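Local coordinates for protein hydrolase, alpha/beta hydrolase FOLD family (Staphylococcus aureus, PDB 2XMZ) that probably catalyses the formation of 2-succinyl-6-hydroxy-2,4-cyclohexadiene-1-carboxylate, a step of menaquinone biosynthesis, by eliminating pyruvate from its precursor, at residues F66-I69 with T70-D74; M196-L199 with W200-L203. One frame throughout, in Å; residues are numbered along the deposited sequence.

Contact 1: F66-I69 with T70-D74; sequences FDYI and TTLLD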
# COMPACT_ATOMS: atom_id res chain seq x y z
N PHE A 66 12.25 -7.10 -0.71
CA PHE A 66 12.09 -5.92 0.11
C PHE A 66 13.31 -5.00 0.21
O PHE A 66 13.16 -3.79 0.35
CB PHE A 66 11.50 -6.28 1.48
CG PHE A 66 10.01 -6.49 1.43
CD1 PHE A 66 9.15 -5.42 1.67
CD2 PHE A 66 9.48 -7.73 1.05
CE1 PHE A 66 7.75 -5.59 1.56
CE2 PHE A 66 8.10 -7.92 0.92
CZ PHE A 66 7.23 -6.86 1.21
N ASP A 67 14.51 -5.56 0.12
CA ASP A 67 15.70 -4.74 0.21
C ASP A 67 15.87 -3.92 -1.07
O ASP A 67 16.25 -2.76 -1.01
CB ASP A 67 16.96 -5.57 0.44
CG ASP A 67 18.21 -4.69 0.55
OD1 ASP A 67 19.10 -4.76 -0.31
OD2 ASP A 67 18.29 -3.89 1.51
N TYR A 68 15.57 -4.54 -2.20
CA TYR A 68 15.47 -3.83 -3.49
C TYR A 68 14.47 -2.67 -3.42
O TYR A 68 14.77 -1.55 -3.83
CB TYR A 68 15.08 -4.78 -4.63
CG TYR A 68 14.95 -4.08 -5.97
CD1 TYR A 68 16.06 -3.92 -6.81
CD2 TYR A 68 13.71 -3.58 -6.39
CE1 TYR A 68 15.94 -3.26 -8.05
CE2 TYR A 68 13.57 -2.93 -7.62
CZ TYR A 68 14.69 -2.77 -8.44
OH TYR A 68 14.54 -2.13 -9.64
N ILE A 69 13.27 -2.95 -2.94
CA ILE A 69 12.24 -1.91 -2.82
C ILE A 69 12.67 -0.81 -1.83
O ILE A 69 12.44 0.37 -2.09
CB ILE A 69 10.88 -2.50 -2.41
CG1 ILE A 69 10.36 -3.40 -3.53
CG2 ILE A 69 9.85 -1.38 -2.10
CD1 ILE A 69 9.49 -4.50 -3.02
N THR A 70 13.30 -1.21 -0.73
CA THR A 70 13.84 -0.23 0.23
C THR A 70 14.84 0.71 -0.43
O THR A 70 14.78 1.92 -0.21
CB THR A 70 14.47 -0.94 1.42
OG1 THR A 70 13.43 -1.64 2.07
CG2 THR A 70 15.15 0.06 2.42
N THR A 71 15.76 0.15 -1.22
CA THR A 71 16.72 0.97 -1.96
C THR A 71 16.02 1.92 -2.91
O THR A 71 16.36 3.10 -3.00
CB THR A 71 17.73 0.11 -2.72
OG1 THR A 71 18.53 -0.59 -1.78
CG2 THR A 71 18.64 0.98 -3.61
N LEU A 72 15.06 1.39 -3.64
CA LEU A 72 14.23 2.17 -4.52
C LEU A 72 13.65 3.37 -3.80
O LEU A 72 13.74 4.52 -4.29
CB LEU A 72 13.10 1.26 -5.01
CG LEU A 72 12.16 1.67 -6.12
CD1 LEU A 72 11.57 0.37 -6.72
CD2 LEU A 72 11.03 2.61 -5.61
N LEU A 73 13.06 3.11 -2.64
CA LEU A 73 12.45 4.17 -1.86
C LEU A 73 13.49 5.11 -1.24
O LEU A 73 13.27 6.32 -1.22
CB LEU A 73 11.52 3.61 -0.77
CG LEU A 73 10.34 2.72 -1.17
CD1 LEU A 73 9.46 2.48 0.08
CD2 LEU A 73 9.51 3.32 -2.30
N ASP A 74 14.60 4.57 -0.74
CA ASP A 74 15.71 5.39 -0.22
C ASP A 74 16.08 6.49 -1.23
O ASP A 74 16.26 7.66 -0.89
CB ASP A 74 16.96 4.55 0.05
CG ASP A 74 16.85 3.63 1.27
OD1 ASP A 74 16.02 3.83 2.20
OD2 ASP A 74 17.67 2.70 1.32
O HOH W 1 19.30 -2.89 -2.78

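Contact 2: M196-L199 with W200-L203; sequences MPNL and WPRL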
# COMPACT_ATOMS: atom_id res chain seq x y z
N MET A 196 7.65 -12.18 2.26
CA MET A 196 7.98 -11.10 3.18
C MET A 196 8.43 -11.66 4.52
O MET A 196 7.82 -12.61 5.02
CB MET A 196 6.74 -10.26 3.38
CG MET A 196 6.91 -9.02 4.19
SD MET A 196 5.24 -8.37 4.31
CE MET A 196 5.53 -7.09 5.51
N PRO A 197 9.49 -11.07 5.12
CA PRO A 197 9.80 -11.50 6.48
C PRO A 197 8.65 -11.16 7.42
O PRO A 197 7.90 -10.20 7.19
CB PRO A 197 11.03 -10.66 6.84
CG PRO A 197 11.59 -10.18 5.53
CD PRO A 197 10.36 -9.97 4.69
N ASN A 198 8.52 -11.96 8.46
CA ASN A 198 7.53 -11.73 9.52
C ASN A 198 7.94 -10.50 10.32
O ASN A 198 8.83 -10.57 11.19
CB ASN A 198 7.47 -12.97 10.43
CG ASN A 198 6.74 -12.70 11.74
OD1 ASN A 198 5.89 -11.83 11.82
ND2 ASN A 198 7.07 -13.49 12.76
N LEU A 199 7.28 -9.37 10.06
CA LEU A 199 7.65 -8.09 10.72
C LEU A 199 6.92 -7.87 12.04
O LEU A 199 7.09 -6.82 12.70
CB LEU A 199 7.43 -6.91 9.77
CG LEU A 199 8.25 -6.89 8.48
CD1 LEU A 199 7.86 -5.65 7.68
CD2 LEU A 199 9.75 -6.89 8.76
N TRP A 200 6.11 -8.85 12.44
CA TRP A 200 5.34 -8.77 13.68
C TRP A 200 6.21 -8.43 14.90
O TRP A 200 5.88 -7.51 15.65
CB TRP A 200 4.52 -10.05 13.90
CG TRP A 200 3.27 -10.09 13.05
CD1 TRP A 200 3.11 -10.76 11.87
CD2 TRP A 200 2.04 -9.40 13.30
NE1 TRP A 200 1.83 -10.56 11.39
CE2 TRP A 200 1.16 -9.72 12.24
CE3 TRP A 200 1.59 -8.54 14.31
CZ2 TRP A 200 -0.15 -9.21 12.16
CZ3 TRP A 200 0.29 -8.03 14.24
CH2 TRP A 200 -0.56 -8.38 13.18
N PRO A 201 7.35 -9.13 15.09
CA PRO A 201 8.21 -8.84 16.25
C PRO A 201 9.03 -7.53 16.15
O PRO A 201 9.63 -7.12 17.14
CB PRO A 201 9.12 -10.06 16.35
CG PRO A 201 9.16 -10.62 14.98
CD PRO A 201 7.85 -10.29 14.32
N ARG A 202 9.03 -6.89 14.99
CA ARG A 202 9.75 -5.62 14.78
C ARG A 202 8.82 -4.41 14.79
O ARG A 202 9.27 -3.29 14.67
CB ARG A 202 10.56 -5.67 13.46
CG ARG A 202 11.80 -6.60 13.48
CD ARG A 202 12.95 -6.00 12.64
NE ARG A 202 14.07 -6.92 12.43
CZ ARG A 202 15.10 -7.09 13.26
NH1 ARG A 202 16.06 -7.96 12.96
NH2 ARG A 202 15.18 -6.40 14.41
N LEU A 203 7.50 -4.63 14.92
CA LEU A 203 6.53 -3.51 14.99
C LEU A 203 6.79 -2.53 16.13
O LEU A 203 6.54 -1.33 16.00
CB LEU A 203 5.09 -4.02 15.11
CG LEU A 203 4.52 -4.76 13.89
CD1 LEU A 203 3.06 -5.10 14.14
CD2 LEU A 203 4.72 -3.93 12.59

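Contact 1: F66-I69 with T70-D74
The ring of Tyr-68 meets Leu-72 one helical turn on, CE2 lying 4.0 Å from methyl CD1 of Leu-72. The two side chains cross obliquely. Four residues apart, they share a flank of the helix, and with both CG atoms anti to the backbone N the ring and the methyl come together. Trp-64 also meets the tyrosine ring, its plane turned by about 30°, and the phenol OH is hydrogen-bonded to Ser-58. The ring of Phe-66 leads away from the following turn and meets Tyr-99 at about 40°.

All of this lies on the first two turns of helix 66-77, which packs beside helix 92-103 in the alpha/beta hydrolase fold. Ile-69 and Leu-73 face that helix through Val-96 and Tyr-100, and CG2 of Ile-69 sits 4.2 Å from CG of Leu-73.

Phe-66 O is gripped twice by the buried Thr-70. Its OG1 donates at 2.8 Å, and its N also donates, the two reaching the oxygen from opposite faces of the carbonyl plane. A chi1 of -64° sets OG1 beside its own backbone N, where both can point back at the same carbonyl oxygen. Leu-72 N and Leu-73 N bond in the usual i to i+4 way to Tyr-68 O and Ile-69 O. In one of two modelled conformers of Asp-67, a water bridges its OD1 and Thr-71 OG1.

Contact 2: M196-L199 with W200-L203
Asn-198 OD1 accepts a hydrogen bond from Trp-200 N at 3.1 Å. The N-H···O angle is 147°, and the donor stands above the amide plane, off the lone pairs. The same oxygen lies at the edge of the indole, in its plane, 3.0 Å from Trp-200 CD1. Amide and ring planes are 52° apart. With Asn-198 CG anti to the backbone N, chi1 166°, the amide reaches forward along the chain. Its other end, ND2, is 3.6 Å from Pro-201 CD.

An Asn side chain that accepts from the backbone N two residues on forms an Asx turn. Here it leads into a type I beta turn, Leu-199 to Arg-202, in the loop between helix 181-191 and strand 210-215. Leu-199 O takes the closing bond from Arg-202 N at 3.0 Å. The nitrogen of Pro-201, inside this turn, has no hydrogen to give. Leu-203 CG lies 3.5 Å from Leu-199 O.

Two further polar ends are met from outside the segments. Trp-200 NE1 donates to Gly-119 O, while the indole packs on helix 219-231. Arg-202 NH2 forms a salt bridge with Glu-205 OE1.

In the fold
Going from the N terminus, contact 1 comes first, on helix 66-77 between strands 44-48 and 84-90. Contact 2 follows much later, in the loop between helix 181-191 and strand 210-215. Each is local within one continuous stretch, so they stand in series and neither nests nor crosses. Their centres are about 16 Å apart. They meet where Phe-66 CE2 packs 3.7 Å from Met-196 CG. Helix 92-103 touches both, with Arg-95 against Phe-66 and Met-196. Contact 1 also reaches strand 44-48 through Ile-48, whereas contact 2 reaches helix 219-231. Helix 92-103 follows the probable nucleophile elbow around Ser-91.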